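Local coordinates for predicted ATPase of the ABC class (Vibrio vulnificus, PDB 5D6A), which binds the ATP analogue AMP-PNP and probably hydrolyses ATP as an ATPase of the ABC class, at residues 467-472 and 561-566. Numbering follows the deposited sequence.
Sequences SALMNI and AALNRM
The end of helix 556-564, in the MRB1590 C-terminal domain, packs against the short helix 468-475 through a small apolar contact made by L469 and I472 on one side and L563 and M566 on the other. The two backbones stay well apart, 10.3 Å between the CA atoms of L469 and L563, and the side chains bridge the gap. M566, a selenomethionine just beyond helix 556-564, does most of the reaching. Its chain bends at both chi2 (-107°) and chi3 (-73°), which turns the terminal methyl onto the tips of L469 and I472 together. CE lies 3.4 Å from CD2 of L469, whose side chain runs at a slant to that of M566. CE of M566 is also 3.6 Å from CD1 of I472, where the two side chains meet tip to tip, with SE of M566 close behind. L563 adds a looser touch, its CD1 4.2 Å from CD2 of L469. L469 and I472 are three residues apart, so one helical turn brings both onto the face that meets M566. W516 of helix 506-519 touches both L563 and M566, while F490 of strand 487-490 packs on L469 and I472, so a residue from a helix and one from a strand line the same apolar patch. Next to M566, R565 turns to other partners: NH2 donates to A561 O at 2.9 Å, in the guanidinium plane but above the carbonyl plane, and NH1 forms a salt bridge with E306. The backbone O of M566 accepts from H312. Polar bonds thus hold the chain around M566, whereas its contact with helix 468-475 rests on dispersion and the burial of apolar surface, which fix no direction as a hydrogen bond would.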
ATOM      1  N   SER A 467      -1.576 -21.455  21.301  1.00 49.03           N
ATOM      2  CA  SER A 467      -0.455 -21.237  22.218  1.00 50.39           C
ATOM      3  C   SER A 467       0.831 -20.758  21.525  1.00 49.95           C
ATOM      4  O   SER A 467       1.696 -20.166  22.172  1.00 50.71           O
ATOM      5  CB  SER A 467      -0.160 -22.510  23.011  1.00 52.98           C
ATOM      6  OG  SER A 467       0.279 -23.554  22.167  1.00 54.07           O
ATOM      7  N   ALA A 468       0.962 -21.020  20.226  1.00 48.55           N
ATOM      8  CA  ALA A 468       2.150 -20.595  19.480  1.00 48.18           C
ATOM      9  C   ALA A 468       2.207 -19.068  19.353  1.00 45.70           C
ATOM     10  O   ALA A 468       3.275 -18.498  19.123  1.00 45.50           O
ATOM     11  CB  ALA A 468       2.178 -21.248  18.105  1.00 48.65           C
ATOM     12  N   LEU A 469       1.052 -18.418  19.498  1.00 43.20           N
ATOM     13  CA  LEU A 469       0.967 -16.958  19.438  1.00 41.47           C
ATOM     14  C   LEU A 469       1.635 -16.330  20.657  1.00 41.76           C
ATOM     15  O   LEU A 469       2.194 -15.236  20.573  1.00 41.39           O
ATOM     16  CB  LEU A 469      -0.493 -16.510  19.355  1.00 39.80           C
ATOM     17  CG  LEU A 469      -1.246 -16.874  18.072  1.00 38.86           C
ATOM     18  CD1 LEU A 469      -2.743 -16.661  18.233  1.00 38.10           C
ATOM     19  CD2 LEU A 469      -0.706 -16.078  16.895  1.00 37.95           C
HETATM   20  N   MSE A 470       1.572 -17.035  21.785  1.00 43.23           N
HETATM   21  CA  MSE A 470       2.185 -16.576  23.035  1.00 44.61           C
HETATM   22  C   MSE A 470       3.679 -16.481  22.874  1.00 46.07           C
HETATM   23  O   MSE A 470       4.307 -15.558  23.393  1.00 46.97           O
HETATM   24  CB  MSE A 470       1.822 -17.558  24.153  1.00 46.04           C
HETATM   25  CG  MSE A 470       2.418 -17.207  25.514  1.00 47.87           C
HETATM   26 SE   MSE A 470       1.763 -15.460  26.132  1.00 47.77          SE
HETATM   27  CE  MSE A 470       0.064 -16.050  26.935  1.00 48.03           C
ATOM     28  N   ASN A 471       4.258 -17.437  22.149  1.00 46.72           N
ATOM     29  CA  ASN A 471       5.700 -17.455  21.906  1.00 48.87           C
ATOM     30  C   ASN A 471       6.175 -16.216  21.145  1.00 48.02           C
ATOM     31  O   ASN A 471       7.270 -15.711  21.388  1.00 49.31           O
ATOM     32  CB  ASN A 471       6.098 -18.730  21.156  1.00 50.21           C
ATOM     33  CG  ASN A 471       5.820 -19.990  21.957  1.00 52.06           C
ATOM     34  OD1 ASN A 471       5.473 -19.931  23.136  1.00 52.70           O
ATOM     35  ND2 ASN A 471       5.976 -21.138  21.320  1.00 54.11           N
ATOM     36  N   ILE A 472       5.343 -15.732  20.230  1.00 46.85           N
ATOM     37  CA  ILE A 472       5.663 -14.537  19.457  1.00 46.32           C
ATOM     38  C   ILE A 472       5.644 -13.319  20.383  1.00 46.52           C
ATOM     39  O   ILE A 472       6.492 -12.436  20.266  1.00 47.67           O
ATOM     40  CB  ILE A 472       4.680 -14.346  18.283  1.00 44.61           C
ATOM     41  CG1 ILE A 472       4.705 -15.576  17.366  1.00 44.91           C
ATOM     42  CG2 ILE A 472       5.023 -13.090  17.490  1.00 44.11           C
ATOM     43  CD1 ILE A 472       3.711 -15.507  16.227  1.00 44.03           C
ATOM     44  N   ALA A 561      -8.617 -13.400   8.405  1.00 33.40           N
ATOM     45  CA  ALA A 561      -7.919 -12.900   7.225  1.00 33.68           C
ATOM     46  C   ALA A 561      -6.527 -12.385   7.601  1.00 32.76           C
ATOM     47  O   ALA A 561      -5.536 -12.715   6.946  1.00 31.80           O
ATOM     48  CB  ALA A 561      -8.730 -11.800   6.556  1.00 34.07           C
ATOM     49  N   ALA A 562      -6.460 -11.581   8.660  1.00 32.62           N
ATOM     50  CA  ALA A 562      -5.187 -11.030   9.131  1.00 32.95           C
ATOM     51  C   ALA A 562      -4.279 -12.148   9.622  1.00 34.12           C
ATOM     52  O   ALA A 562      -3.073 -12.145   9.374  1.00 34.38           O
ATOM     53  CB  ALA A 562      -5.428 -10.026  10.247  1.00 31.66           C
ATOM     54  N   LEU A 563      -4.881 -13.111  10.311  1.00 34.97           N
ATOM     55  CA  LEU A 563      -4.155 -14.241  10.868  1.00 35.41           C
ATOM     56  C   LEU A 563      -3.645 -15.176   9.765  1.00 35.13           C
ATOM     57  O   LEU A 563      -2.576 -15.771   9.900  1.00 36.16           O
ATOM     58  CB  LEU A 563      -5.065 -14.977  11.854  1.00 36.64           C
ATOM     59  CG  LEU A 563      -4.470 -15.961  12.856  1.00 38.30           C
ATOM     60  CD1 LEU A 563      -3.340 -15.334  13.660  1.00 38.30           C
ATOM     61  CD2 LEU A 563      -5.579 -16.438  13.782  1.00 39.68           C
ATOM     62  N   ASN A 564      -4.404 -15.286   8.673  1.00 34.18           N
ATOM     63  CA  ASN A 564      -4.015 -16.114   7.527  1.00 34.31           C
ATOM     64  C   ASN A 564      -2.796 -15.549   6.811  1.00 34.59           C
ATOM     65  O   ASN A 564      -2.134 -16.259   6.057  1.00 35.07           O
ATOM     66  CB  ASN A 564      -5.162 -16.218   6.510  1.00 34.96           C
ATOM     67  CG  ASN A 564      -6.352 -16.998   7.032  1.00 35.38           C
ATOM     68  OD1 ASN A 564      -6.231 -17.804   7.949  1.00 36.34           O
ATOM     69  ND2 ASN A 564      -7.512 -16.775   6.427  1.00 36.45           N
ATOM     70  N   ARG A 565      -2.521 -14.264   7.040  1.00 34.36           N
ATOM     71  CA  ARG A 565      -1.389 -13.577   6.410  1.00 34.53           C
ATOM     72  C   ARG A 565      -0.208 -13.358   7.348  1.00 34.82           C
ATOM     73  O   ARG A 565       0.796 -12.768   6.944  1.00 36.06           O
ATOM     74  CB  ARG A 565      -1.856 -12.246   5.825  1.00 33.88           C
ATOM     75  CG  ARG A 565      -2.793 -12.435   4.648  1.00 34.87           C
ATOM     76  CD  ARG A 565      -3.519 -11.161   4.253  1.00 34.66           C
ATOM     77  NE  ARG A 565      -4.304 -11.384   3.045  1.00 35.91           N
ATOM     78  CZ  ARG A 565      -5.477 -12.013   3.010  1.00 35.90           C
ATOM     79  NH1 ARG A 565      -6.102 -12.171   1.852  1.00 37.18           N
ATOM     80  NH2 ARG A 565      -6.026 -12.496   4.120  1.00 35.07           N
HETATM   81  N   MSE A 566      -0.322 -13.825   8.591  1.00 35.24           N
HETATM   82  CA  MSE A 566       0.775 -13.712   9.554  1.00 36.03           C
HETATM   83  C   MSE A 566       1.687 -14.870   9.255  1.00 36.49           C
HETATM   84  O   MSE A 566       1.269 -16.027   9.294  1.00 36.92           O
HETATM   85  CB  MSE A 566       0.264 -13.740  10.988  1.00 36.69           C
HETATM   86  CG  MSE A 566       1.148 -12.897  11.895  1.00 38.79           C
HETATM   87 SE   MSE A 566       2.231 -14.070  13.038  1.00 43.39          SE
HETATM   88  CE  MSE A 566       0.783 -14.660  14.234  1.00 40.25           C
TER